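Local coordinates for putative oxidoreductase (Salmonella enterica subsp. enterica serovar Typhimurium, PDB 3NX4), which binds NADP(H) and probably reduces acryloyl-CoA with NADPH, as a member of the medium-chain dehydrogenase/reductase family, at residues L4-Q9 / M59-D64; V32-S37 / E100-K105; Q24-D29 / E92-G97; A79-L84 / L109-A114. One frame throughout, in Å; residues are numbered along the deposited sequence.

Contact 1: residues L4-Q9 / M59-D64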
loop_
_atom_site.group_PDB
_atom_site.type_symbol
_atom_site.label_atom_id
_atom_site.label_comp_id
_atom_site.label_asym_id
_atom_site.label_seq_id
_atom_site.Cartn_x
_atom_site.Cartn_y
_atom_site.Cartn_z
ATOM N N LEU A 4 -25.571 6.771 -27.944
ATOM C CA LEU A 4 -26.333 6.279 -26.815
ATOM C C LEU A 4 -26.451 7.443 -25.852
ATOM O O LEU A 4 -25.456 8.035 -25.467
ATOM C CB LEU A 4 -25.641 5.089 -26.158
ATOM C CG LEU A 4 -26.038 4.694 -24.737
ATOM C CD1 LEU A 4 -27.523 4.532 -24.592
ATOM C CD2 LEU A 4 -25.323 3.430 -24.307
ATOM N N ILE A 5 -27.673 7.771 -25.467
ATOM C CA ILE A 5 -27.923 8.926 -24.626
ATOM C C ILE A 5 -28.535 8.588 -23.288
ATOM O O ILE A 5 -29.457 7.800 -23.213
ATOM C CB ILE A 5 -28.853 9.923 -25.327
ATOM C CG1 ILE A 5 -28.167 10.509 -26.557
ATOM C CG2 ILE A 5 -29.264 11.014 -24.372
ATOM C CD1 ILE A 5 -27.142 11.547 -26.239
ATOM N N LEU A 6 -28.012 9.199 -22.236
ATOM C CA LEU A 6 -28.521 8.990 -20.894
ATOM C C LEU A 6 -29.240 10.227 -20.400
ATOM O O LEU A 6 -28.695 11.319 -20.433
ATOM C CB LEU A 6 -27.391 8.666 -19.919
ATOM C CG LEU A 6 -26.518 7.449 -20.205
ATOM C CD1 LEU A 6 -25.551 7.236 -19.067
ATOM C CD2 LEU A 6 -27.354 6.227 -20.427
ATOM N N GLU A 7 -30.464 10.025 -19.925
ATOM C CA GLU A 7 -31.295 11.075 -19.354
ATOM C C GLU A 7 -31.979 10.489 -18.126
ATOM O O GLU A 7 -32.306 9.306 -18.117
ATOM C CB GLU A 7 -32.355 11.510 -20.365
ATOM C CG GLU A 7 -31.799 11.998 -21.687
ATOM C CD GLU A 7 -32.678 11.620 -22.859
ATOM O OE1 GLU A 7 -33.065 10.439 -22.954
ATOM O OE2 GLU A 7 -32.969 12.498 -23.697
ATOM N N GLN A 8 -32.194 11.289 -17.086
ATOM C CA GLN A 8 -32.878 10.770 -15.904
ATOM C C GLN A 8 -34.205 11.488 -15.694
ATOM O O GLN A 8 -34.230 12.694 -15.463
ATOM C CB GLN A 8 -32.003 10.923 -14.663
ATOM C CG GLN A 8 -31.603 12.350 -14.361
ATOM C CD GLN A 8 -30.944 12.490 -13.008
ATOM O OE1 GLN A 8 -30.953 11.563 -12.201
ATOM N NE2 GLN A 8 -30.367 13.656 -12.749
ATOM N N GLN A 9 -35.306 10.745 -15.780
ATOM C CA GLN A 9 -36.628 11.337 -15.604
ATOM C C GLN A 9 -36.908 11.849 -14.199
ATOM O O GLN A 9 -37.370 12.974 -14.019
ATOM C CB GLN A 9 -37.696 10.298 -15.932
ATOM C CG GLN A 9 -37.915 9.301 -14.803
ATOM C CD GLN A 9 -39.177 8.484 -14.972
ATOM O OE1 GLN A 9 -39.803 8.081 -13.992
ATOM N NE2 GLN A 9 -39.563 8.239 -16.219
HETATM N N MSE A 59 -26.120 12.915 -20.898
HETATM C CA MSE A 59 -24.749 12.468 -21.060
HETATM C C MSE A 59 -24.571 11.343 -22.063
HETATM O O MSE A 59 -25.357 10.420 -22.106
HETATM C CB MSE A 59 -24.218 12.014 -19.699
HETATM C CG MSE A 59 -22.902 11.274 -19.748
HETATM SE SE MSE A 59 -21.436 12.462 -20.076
HETATM C CE MSE A 59 -21.709 13.620 -18.573
ATOM N N ILE A 60 -23.509 11.411 -22.849
ATOM C CA ILE A 60 -23.161 10.316 -23.730
ATOM C C ILE A 60 -22.102 9.568 -22.934
ATOM O O ILE A 60 -21.044 10.108 -22.661
ATOM C CB ILE A 60 -22.536 10.797 -25.024
ATOM C CG1 ILE A 60 -23.547 11.587 -25.846
ATOM C CG2 ILE A 60 -22.041 9.633 -25.832
ATOM C CD1 ILE A 60 -23.141 11.726 -27.276
ATOM N N PRO A 61 -22.388 8.331 -22.553
ATOM C CA PRO A 61 -21.454 7.572 -21.724
ATOM C C PRO A 61 -20.394 6.897 -22.585
ATOM O O PRO A 61 -20.396 7.052 -23.813
ATOM C CB PRO A 61 -22.356 6.526 -21.077
ATOM C CG PRO A 61 -23.372 6.239 -22.142
ATOM C CD PRO A 61 -23.630 7.579 -22.817
ATOM N N GLY A 62 -19.499 6.156 -21.940
ATOM C CA GLY A 62 -18.444 5.446 -22.635
ATOM C C GLY A 62 -17.096 6.078 -22.340
ATOM O O GLY A 62 -16.759 7.131 -22.890
ATOM N N ILE A 63 -16.320 5.430 -21.475
ATOM C CA ILE A 63 -15.044 5.980 -21.045
ATOM C C ILE A 63 -13.922 5.625 -22.019
ATOM O O ILE A 63 -12.797 6.100 -21.876
ATOM C CB ILE A 63 -14.680 5.516 -19.608
ATOM C CG1 ILE A 63 -14.470 3.999 -19.558
ATOM C CG2 ILE A 63 -15.771 5.931 -18.622
ATOM C CD1 ILE A 63 -14.227 3.461 -18.140
ATOM N N ASP A 64 -14.233 4.789 -23.006
ATOM C CA ASP A 64 -13.247 4.379 -24.001
ATOM C C ASP A 64 -13.757 4.647 -25.412
ATOM O O ASP A 64 -14.961 4.642 -25.654
ATOM C CB ASP A 64 -12.983 2.865 -23.920
ATOM C CG ASP A 64 -12.594 2.392 -22.540
ATOM O OD1 ASP A 64 -12.045 3.189 -21.751
ATOM O OD2 ASP A 64 -12.814 1.189 -22.261
#
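Two backbone hydrogen bonds tie strand 4-8 to the loop that leads into strand 64-72. Leu6 N donates to Met59 O over 2.9 Å, and selenomethionine Met59 N returns a bond to Leu6 O over 3.1 Å; both donors lie in the plane of the carbonyl they meet. Apolar contacts flank this pair. The ring of Pro61 wedges between Leu4 and Leu6: its CB is 3.8 Å from CD1 of Leu6, while its CG lies 4.0 Å from CG of Leu4, whose side chain crosses the ring at about a right angle. With Leu6 CG anti to the carbonyl carbon (chi1 -58°), both Leu6 CG and CD1 reach the proline. Apart from this cluster, the tip of Ile5 bends back so that CD1 meets CG1 of Ile60 at 3.6 Å, the two branched chains crossing obliquely. Among polar atoms, Leu4 O is buried without a hydrogen-bond partner in the model; the nearest atom of the loop is Pro61 CD at 3.3 Å. Ile47 of helix 41-48 touches both Leu4 and Pro61. The pairing is a single antiparallel bridge, Leu6 with Met59, joining the hairpin 2-8/13-19 to the loop between helix 41-48 and strand 64-72 of this medium-chain reductase.

Contact 2: residues V32-S37 / E100-K105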
loop_
_atom_site.group_PDB
_atom_site.type_symbol
_atom_site.label_atom_id
_atom_site.label_comp_id
_atom_site.label_asym_id
_atom_site.label_seq_id
_atom_site.Cartn_x
_atom_site.Cartn_y
_atom_site.Cartn_z
ATOM N N VAL A 32 -13.152 12.962 -33.600
ATOM C CA VAL A 32 -12.857 11.578 -33.931
ATOM C C VAL A 32 -14.098 10.859 -34.428
ATOM O O VAL A 32 -15.162 10.943 -33.814
ATOM C CB VAL A 32 -12.308 10.835 -32.697
ATOM C CG1 VAL A 32 -11.973 9.402 -33.041
ATOM C CG2 VAL A 32 -11.079 11.573 -32.139
ATOM N N ASP A 33 -13.960 10.168 -35.553
ATOM C CA ASP A 33 -14.998 9.267 -36.023
ATOM C C ASP A 33 -14.753 7.925 -35.352
ATOM O O ASP A 33 -13.764 7.253 -35.642
ATOM C CB ASP A 33 -14.944 9.131 -37.543
ATOM C CG ASP A 33 -15.215 10.448 -38.254
ATOM O OD1 ASP A 33 -15.833 11.348 -37.642
ATOM O OD2 ASP A 33 -14.814 10.577 -39.429
ATOM N N VAL A 34 -15.649 7.562 -34.438
ATOM C CA VAL A 34 -15.478 6.391 -33.586
ATOM C C VAL A 34 -15.844 5.107 -34.308
ATOM O O VAL A 34 -16.895 5.019 -34.942
ATOM C CB VAL A 34 -16.327 6.517 -32.308
ATOM C CG1 VAL A 34 -16.241 5.241 -31.475
ATOM C CG2 VAL A 34 -15.871 7.744 -31.495
ATOM N N HIS A 35 -14.979 4.104 -34.209
ATOM C CA HIS A 35 -15.243 2.828 -34.865
ATOM C C HIS A 35 -15.508 1.719 -33.863
ATOM O O HIS A 35 -16.233 0.772 -34.160
ATOM C CB HIS A 35 -14.092 2.458 -35.799
ATOM C CG HIS A 35 -13.905 3.435 -36.918
ATOM N ND1 HIS A 35 -12.664 3.840 -37.356
ATOM C CD2 HIS A 35 -14.808 4.104 -37.673
ATOM C CE1 HIS A 35 -12.808 4.711 -38.339
ATOM N NE2 HIS A 35 -14.100 4.891 -38.550
ATOM N N TRP A 36 -14.926 1.850 -32.673
ATOM C CA TRP A 36 -15.112 0.874 -31.606
ATOM C C TRP A 36 -15.204 1.564 -30.258
ATOM O O TRP A 36 -14.586 2.609 -30.039
ATOM C CB TRP A 36 -13.941 -0.109 -31.572
ATOM C CG TRP A 36 -13.754 -0.839 -32.852
ATOM C CD1 TRP A 36 -12.902 -0.509 -33.873
ATOM C CD2 TRP A 36 -14.436 -2.023 -33.265
ATOM N NE1 TRP A 36 -13.013 -1.422 -34.893
ATOM C CE2 TRP A 36 -13.953 -2.358 -34.546
ATOM C CE3 TRP A 36 -15.412 -2.840 -32.675
ATOM C CZ2 TRP A 36 -14.413 -3.473 -35.249
ATOM C CZ3 TRP A 36 -15.867 -3.940 -33.376
ATOM C CH2 TRP A 36 -15.365 -4.249 -34.645
ATOM N N SER A 37 -15.989 0.982 -29.362
ATOM C CA SER A 37 -15.963 1.363 -27.957
ATOM C C SER A 37 -16.027 0.074 -27.128
ATOM O O SER A 37 -15.844 -1.018 -27.666
ATOM C CB SER A 37 -17.115 2.311 -27.610
ATOM O OG SER A 37 -17.000 2.791 -26.275
ATOM N N GLU A 100 -21.128 7.769 -32.536
ATOM C CA GLU A 100 -20.447 7.696 -33.820
ATOM C C GLU A 100 -19.309 8.697 -33.941
ATOM O O GLU A 100 -18.381 8.486 -34.716
ATOM C CB GLU A 100 -21.445 7.847 -34.971
ATOM C CG GLU A 100 -22.386 6.652 -35.075
ATOM C CD GLU A 100 -23.289 6.724 -36.291
ATOM O OE1 GLU A 100 -23.532 7.846 -36.779
ATOM O OE2 GLU A 100 -23.747 5.658 -36.757
ATOM N N ARG A 101 -19.378 9.770 -33.160
ATOM C CA ARG A 101 -18.329 10.792 -33.153
ATOM C C ARG A 101 -18.054 11.267 -31.738
ATOM O O ARG A 101 -18.943 11.259 -30.889
ATOM C CB ARG A 101 -18.738 12.008 -33.995
ATOM C CG ARG A 101 -19.509 11.677 -35.252
ATOM C CD ARG A 101 -18.645 11.809 -36.482
ATOM N NE ARG A 101 -19.440 11.757 -37.705
ATOM C CZ ARG A 101 -19.592 10.671 -38.459
ATOM N NH1 ARG A 101 -19.000 9.532 -38.120
ATOM N NH2 ARG A 101 -20.336 10.729 -39.557
ATOM N N ALA A 102 -16.823 11.710 -31.500
ATOM C CA ALA A 102 -16.448 12.289 -30.216
ATOM C C ALA A 102 -15.570 13.495 -30.484
ATOM O O ALA A 102 -14.890 13.557 -31.511
ATOM C CB ALA A 102 -15.706 11.266 -29.339
ATOM N N ARG A 103 -15.608 14.462 -29.576
ATOM C CA ARG A 103 -14.744 15.633 -29.675
ATOM C C ARG A 103 -14.070 15.856 -28.333
ATOM O O ARG A 103 -14.744 15.985 -27.312
ATOM C CB ARG A 103 -15.541 16.872 -30.091
ATOM C CG ARG A 103 -14.650 18.049 -30.477
ATOM C CD ARG A 103 -15.475 19.292 -30.877
ATOM N NE ARG A 103 -16.488 18.958 -31.863
ATOM C CZ ARG A 103 -17.534 19.726 -32.150
ATOM N NH1 ARG A 103 -17.704 20.879 -31.516
ATOM N NH2 ARG A 103 -18.413 19.338 -33.063
ATOM N N VAL A 104 -12.739 15.891 -28.339
ATOM C CA VAL A 104 -11.964 15.852 -27.107
ATOM C C VAL A 104 -10.686 16.664 -27.206
ATOM O O VAL A 104 -10.308 17.132 -28.280
ATOM C CB VAL A 104 -11.550 14.402 -26.744
ATOM C CG1 VAL A 104 -12.776 13.536 -26.497
ATOM C CG2 VAL A 104 -10.675 13.803 -27.845
ATOM N N LYS A 105 -10.015 16.820 -26.070
ATOM C CA LYS A 105 -8.739 17.511 -26.030
ATOM C C LYS A 105 -7.660 16.574 -26.528
ATOM O O LYS A 105 -7.668 15.394 -26.202
ATOM C CB LYS A 105 -8.397 17.899 -24.599
ATOM C CG LYS A 105 -9.382 18.824 -23.924
ATOM C CD LYS A 105 -8.834 19.232 -22.562
ATOM C CE LYS A 105 -9.830 20.065 -21.772
ATOM N NZ LYS A 105 -9.330 20.355 -20.395
HETATM O O HOH W 1 -18.149 6.296 -36.840
#
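Residues 32-37 of strand 30-39 run antiparallel to strand 101-104, with two backbone bonds in the Val32-Ala102 pair and a third to Glu100 just before the strand. Val32 N and Ala102 O make the straightest, 2.8 Å with 176° at the hydrogen and nearly along the C=O axis, and Ala102 N answers to Val32 O. Val34 N reaches Glu100 O at 2.9 Å from above the carbonyl plane. A water donates to this same Glu100 O and to Val34 O, so Glu100 O accepts two hydrogen bonds.

Arg101 sits opposite Asp33 in the non-hydrogen-bonded pair, on the same face of the sheet. Its CB lies 3.7 Å from Val32 O, the oxygen that its own CA also approaches in a CA-H...O contact. CG stands anti to the carbonyl carbon, and the chain then bends at chi2 (-104°), bringing CD to 3.1 Å from Asp33 OD1. Beyond it, NE is 3.6 Å from that same OD1, CZ also lies near it, and NH1 is 3.7 Å away, with the carboxylate and guanidinium planes 52° apart. Val34 points toward the other strand, and its CG2 touches Ala102 CB at 4.1 Å; on the face of Val32 and Ala102, Phe65 packs on both.

The salt bridge is thus long and rests on charge alone: OD1 is well out of the guanidinium plane and no N-H points at it. Arg101 NE has a second weak, long ion pair with Glu22, so the guanidinium probably lies in the field of two carboxylates, held firmly by neither.

Contact 3: residues Q24-D29 / E92-G97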
loop_
_atom_site.group_PDB
_atom_site.type_symbol
_atom_site.label_atom_id
_atom_site.label_comp_id
_atom_site.label_asym_id
_atom_site.label_seq_id
_atom_site.Cartn_x
_atom_site.Cartn_y
_atom_site.Cartn_z
ATOM N N GLN A 24 -23.690 19.337 -31.684
ATOM C CA GLN A 24 -24.111 19.263 -30.285
ATOM C C GLN A 24 -23.000 18.741 -29.373
ATOM O O GLN A 24 -23.085 18.854 -28.147
ATOM C CB GLN A 24 -25.336 18.362 -30.137
ATOM C CG GLN A 24 -26.553 18.802 -30.919
ATOM C CD GLN A 24 -27.738 17.888 -30.669
ATOM O OE1 GLN A 24 -28.298 17.308 -31.598
ATOM N NE2 GLN A 24 -28.121 17.750 -29.404
ATOM N N LEU A 25 -21.967 18.155 -29.970
ATOM C CA LEU A 25 -20.848 17.627 -29.199
ATOM C C LEU A 25 -20.152 18.741 -28.422
ATOM O O LEU A 25 -20.158 19.895 -28.854
ATOM C CB LEU A 25 -19.834 16.962 -30.126
ATOM C CG LEU A 25 -20.234 15.716 -30.909
ATOM C CD1 LEU A 25 -19.083 15.306 -31.811
ATOM C CD2 LEU A 25 -20.611 14.594 -29.961
ATOM N N PRO A 26 -19.533 18.395 -27.280
ATOM C CA PRO A 26 -18.806 19.404 -26.501
ATOM C C PRO A 26 -17.690 20.018 -27.333
ATOM O O PRO A 26 -17.355 19.498 -28.397
ATOM C CB PRO A 26 -18.201 18.585 -25.352
ATOM C CG PRO A 26 -18.152 17.174 -25.869
ATOM C CD PRO A 26 -19.395 17.048 -26.697
ATOM N N ALA A 27 -17.118 21.116 -26.858
ATOM C CA ALA A 27 -16.019 21.745 -27.577
ATOM C C ALA A 27 -14.728 20.977 -27.330
ATOM O O ALA A 27 -14.523 20.424 -26.250
ATOM C CB ALA A 27 -15.868 23.203 -27.161
ATOM N N GLY A 28 -13.866 20.941 -28.340
ATOM C CA GLY A 28 -12.578 20.284 -28.221
ATOM C C GLY A 28 -11.776 20.371 -29.504
ATOM O O GLY A 28 -12.329 20.563 -30.586
ATOM N N ASP A 29 -10.464 20.211 -29.384
ATOM C CA ASP A 29 -9.571 20.382 -30.523
ATOM C C ASP A 29 -9.601 19.246 -31.533
ATOM O O ASP A 29 -9.292 19.454 -32.702
ATOM C CB ASP A 29 -8.138 20.587 -30.043
ATOM C CG ASP A 29 -7.958 21.897 -29.320
ATOM O OD1 ASP A 29 -8.722 22.849 -29.610
ATOM O OD2 ASP A 29 -7.054 21.976 -28.465
ATOM N N GLU A 92 -17.788 10.426 -18.141
ATOM C CA GLU A 92 -18.220 10.760 -16.783
ATOM C C GLU A 92 -18.651 12.219 -16.635
ATOM O O GLU A 92 -19.693 12.517 -16.062
ATOM C CB GLU A 92 -17.103 10.523 -15.772
ATOM C CG GLU A 92 -16.619 9.098 -15.681
ATOM C CD GLU A 92 -15.467 8.956 -14.711
ATOM O OE1 GLU A 92 -14.320 8.811 -15.171
ATOM O OE2 GLU A 92 -15.706 9.010 -13.491
ATOM N N ASN A 93 -17.840 13.118 -17.184
ATOM C CA ASN A 93 -18.131 14.543 -17.190
ATOM C C ASN A 93 -18.005 15.136 -18.590
ATOM O O ASN A 93 -18.233 16.321 -18.793
ATOM C CB ASN A 93 -17.263 15.308 -16.188
ATOM C CG ASN A 93 -15.787 15.047 -16.374
ATOM O OD1 ASN A 93 -15.281 15.036 -17.492
ATOM N ND2 ASN A 93 -15.084 14.846 -15.271
ATOM N N HIS A 94 -17.619 14.307 -19.548
ATOM C CA HIS A 94 -17.468 14.745 -20.926
ATOM C C HIS A 94 -18.110 13.731 -21.867
ATOM O O HIS A 94 -17.869 12.538 -21.735
ATOM C CB HIS A 94 -15.982 14.904 -21.241
ATOM C CG HIS A 94 -15.700 15.512 -22.578
ATOM N ND1 HIS A 94 -15.461 16.858 -22.746
ATOM C CD2 HIS A 94 -15.599 14.955 -23.806
ATOM C CE1 HIS A 94 -15.232 17.106 -24.023
ATOM N NE2 HIS A 94 -15.310 15.968 -24.687
ATOM N N TRP A 95 -18.907 14.192 -22.825
ATOM C CA TRP A 95 -19.533 13.271 -23.770
ATOM C C TRP A 95 -18.510 12.291 -24.329
ATOM O O TRP A 95 -17.429 12.688 -24.774
ATOM C CB TRP A 95 -20.239 14.029 -24.892
ATOM C CG TRP A 95 -21.576 14.574 -24.478
ATOM C CD1 TRP A 95 -22.051 14.708 -23.203
ATOM C CD2 TRP A 95 -22.617 15.040 -25.345
ATOM N NE1 TRP A 95 -23.320 15.236 -23.225
ATOM C CE2 TRP A 95 -23.691 15.447 -24.528
ATOM C CE3 TRP A 95 -22.743 15.157 -26.732
ATOM C CZ2 TRP A 95 -24.873 15.960 -25.053
ATOM C CZ3 TRP A 95 -23.917 15.665 -27.249
ATOM C CH2 TRP A 95 -24.968 16.058 -26.413
ATOM N N GLY A 96 -18.865 11.011 -24.309
ATOM C CA GLY A 96 -17.894 9.953 -24.497
ATOM C C GLY A 96 -17.992 9.078 -25.730
ATOM O O GLY A 96 -18.443 9.501 -26.797
ATOM N N GLY A 97 -17.571 7.828 -25.559
ATOM C CA GLY A 97 -17.217 6.981 -26.679
ATOM C C GLY A 97 -18.327 6.153 -27.276
ATOM O O GLY A 97 -18.156 5.576 -28.353
#
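Ring packing carries this surface contact; no hydrogen bond crosses it. Pro26 is the wedge, its pyrrolidine set between His94 and the root of Trp95. CG of Pro26 stands over one face of the imidazole, 3.3 Å from NE2 and 3.5 Å from CE1 of His94, and Pro26 CB follows at 3.6 Å from the same CE1. His94 CG is anti to the backbone N (chi1 -173°), and its NE2 is hydrogen-bonded to Arg103 O of strand 101-104, which helps to hold the ring's rotation, with Trp108 packed edge-to-face against it. On the other flank, Pro26 CD rests 3.6 Å from Trp95 CB.

Both segments are irregular loops of the GroES-like domain: residues 24-29 lead into strand 30-39, while the loop of residues 92-97 approaches strand 101-104, which pairs with strand 30-39.

Further apolar contacts gather round the indole. Leu25 CD2 meets its six-membered ring edge-on, in the ring plane, 3.9 Å from Trp95 CE3. Polar atoms take a lesser share: Gln24 O lies 3.4 Å from Trp95 CZ3, on the same six-membered ring, approaching obliquely. Trp95 NE1 is hydrogen-bonded to Pro58 O.

Contact 4: residues A79-L84 / L109-A114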
loop_
_atom_site.group_PDB
_atom_site.type_symbol
_atom_site.label_atom_id
_atom_site.label_comp_id
_atom_site.label_asym_id
_atom_site.label_seq_id
_atom_site.Cartn_x
_atom_site.Cartn_y
_atom_site.Cartn_z
ATOM N N ALA A 79 -5.734 14.696 -39.649
ATOM C CA ALA A 79 -6.841 13.985 -40.269
ATOM C C ALA A 79 -6.364 12.645 -40.821
ATOM O O ALA A 79 -5.329 12.568 -41.477
ATOM C CB ALA A 79 -7.472 14.830 -41.375
ATOM N N GLY A 80 -7.123 11.592 -40.551
ATOM C CA GLY A 80 -6.768 10.262 -41.017
ATOM C C GLY A 80 -6.011 9.416 -40.000
ATOM O O GLY A 80 -5.835 8.214 -40.187
ATOM N N GLN A 81 -5.568 10.042 -38.915
ATOM C CA GLN A 81 -4.770 9.349 -37.907
ATOM C C GLN A 81 -5.624 8.407 -37.052
ATOM O O GLN A 81 -6.717 8.780 -36.633
ATOM C CB GLN A 81 -4.067 10.377 -37.011
ATOM C CG GLN A 81 -3.037 9.780 -36.089
ATOM C CD GLN A 81 -2.276 10.825 -35.288
ATOM O OE1 GLN A 81 -2.305 12.012 -35.604
ATOM N NE2 GLN A 81 -1.585 10.378 -34.247
ATOM N N GLU A 82 -5.124 7.194 -36.802
ATOM C CA GLU A 82 -5.769 6.259 -35.876
ATOM C C GLU A 82 -5.415 6.584 -34.421
ATOM O O GLU A 82 -4.236 6.720 -34.080
ATOM C CB GLU A 82 -5.360 4.811 -36.186
ATOM C CG GLU A 82 -5.774 4.305 -37.574
ATOM C CD GLU A 82 -7.277 4.120 -37.717
ATOM O OE1 GLU A 82 -7.894 3.463 -36.846
ATOM O OE2 GLU A 82 -7.843 4.632 -38.706
ATOM N N VAL A 83 -6.432 6.693 -33.565
ATOM C CA VAL A 83 -6.223 7.036 -32.154
ATOM C C VAL A 83 -7.114 6.228 -31.216
ATOM O O VAL A 83 -8.097 5.615 -31.636
ATOM C CB VAL A 83 -6.519 8.529 -31.886
ATOM C CG1 VAL A 83 -5.566 9.418 -32.680
ATOM C CG2 VAL A 83 -7.978 8.842 -32.227
ATOM N N LEU A 84 -6.764 6.228 -29.933
ATOM C CA LEU A 84 -7.624 5.617 -28.933
ATOM C C LEU A 84 -7.731 6.548 -27.739
ATOM O O LEU A 84 -6.927 7.457 -27.579
ATOM C CB LEU A 84 -7.094 4.237 -28.513
ATOM C CG LEU A 84 -5.766 4.141 -27.750
ATOM C CD1 LEU A 84 -5.933 4.565 -26.289
ATOM C CD2 LEU A 84 -5.254 2.699 -27.811
ATOM N N LEU A 109 -5.875 11.886 -25.803
ATOM C CA LEU A 109 -5.782 10.879 -26.845
ATOM C C LEU A 109 -4.458 10.145 -26.775
ATOM O O LEU A 109 -3.473 10.664 -26.251
ATOM C CB LEU A 109 -5.932 11.541 -28.218
ATOM C CG LEU A 109 -7.341 12.015 -28.588
ATOM C CD1 LEU A 109 -7.314 12.897 -29.825
ATOM C CD2 LEU A 109 -8.271 10.813 -28.813
ATOM N N VAL A 110 -4.453 8.928 -27.300
ATOM C CA VAL A 110 -3.235 8.164 -27.477
ATOM C C VAL A 110 -3.164 7.733 -28.938
ATOM O O VAL A 110 -4.123 7.161 -29.456
ATOM C CB VAL A 110 -3.258 6.914 -26.580
ATOM C CG1 VAL A 110 -2.057 6.037 -26.848
ATOM C CG2 VAL A 110 -3.320 7.323 -25.118
ATOM N N ALA A 111 -2.053 8.012 -29.614
ATOM C CA ALA A 111 -1.892 7.519 -30.988
ATOM C C ALA A 111 -1.986 5.991 -30.972
ATOM O O ALA A 111 -1.404 5.341 -30.104
ATOM C CB ALA A 111 -0.567 7.970 -31.573
ATOM N N LEU A 112 -2.736 5.413 -31.904
ATOM C CA LEU A 112 -2.937 3.961 -31.898
ATOM C C LEU A 112 -1.591 3.251 -31.990
ATOM O O LEU A 112 -0.867 3.420 -32.976
ATOM C CB LEU A 112 -3.833 3.534 -33.063
ATOM C CG LEU A 112 -4.138 2.031 -33.086
ATOM C CD1 LEU A 112 -5.002 1.650 -31.899
ATOM C CD2 LEU A 112 -4.825 1.637 -34.396
ATOM N N PRO A 113 -1.240 2.462 -30.961
ATOM C CA PRO A 113 0.116 1.900 -30.928
ATOM C C PRO A 113 0.371 1.018 -32.141
ATOM O O PRO A 113 -0.538 0.341 -32.596
ATOM C CB PRO A 113 0.121 1.059 -29.641
ATOM C CG PRO A 113 -0.955 1.645 -28.796
ATOM C CD PRO A 113 -2.013 2.124 -29.751
ATOM N N ALA A 114 1.592 1.039 -32.662
ATOM C CA ALA A 114 1.965 0.121 -33.726
ATOM C C ALA A 114 1.787 -1.309 -33.226
ATOM O O ALA A 114 2.100 -1.615 -32.079
ATOM C CB ALA A 114 3.396 0.354 -34.148
#
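Val110 O is held by one hydrogen bond and one CA-H...O contact. The bond comes from Leu84 N, short and straight at 2.8 Å with 166° at the hydrogen, and nearly along the C=O axis; the CA-H is that of Val83, whose CA stands 3.4 Å from Val110 O. Val110 N donates in turn to Leu84 O at 2.9 Å, so this pair is closed from both sides. A third bond, Leu112 N to Glu82 O, is also 2.9 Å, but its donor stands above the carbonyl plane, 38° out of it.

The first two bonds join strand 82-86, antiparallel, to the short strand 110-111 in the mixed sheet that also contains strands 64-72 and 30-39; the third continues the pairing onto Leu112, just past the strand. Both segments fall within the GroES-like domain.

Leu84 is the central side chain. Its CG occupies the crowded position between backbone N and carbonyl carbon (chi1 67°), which lays it alongside Val110, CD1 to Val110 CB 3.6 Å, the two pointing the same way. The other methyl, Leu84 CD2, meets Pro113 CD at 3.8 Å, the side chains crossing at about a right angle. Trp279 of helix 272-285 touches both Leu84 and Pro113. Nearer the start of the strand, Leu112 CD2 lies 3.7 Å from Glu82 CB, while the carboxylate of Glu82 turns to Thr68. On a different side, Val83 CG2 packs obliquely against Leu109 CD2 at 4.0 Å.

How the contacts relate
Contacts 1, 2 and 3 form one continuous patch around the hairpin 2-8/13-19 and the strand pair 30-39/101-104. Contacts 2 and 3 have centres about 9 Å apart and touch where Ser37 CB lies 3.5 Å from Gly97 O. Contact 1 meets contact 3 through the backbone, Gly96 N to Ile60 O and Gly97 N to Gly62 O, and contact 2 through Ser37 OG and Asp64 O at 2.8 Å. Contact 4 adjoins contact 2 within the same sheet, Val32 CG1 touching Val83 CG2, but does not touch contacts 1 or 3. The NADP stands apart: the side chains of Pro61 and Leu84 are each about 14 Å from a bound cofactor, and that of Leu84 about 11 Å from the side chain of NADP-binding Ser267.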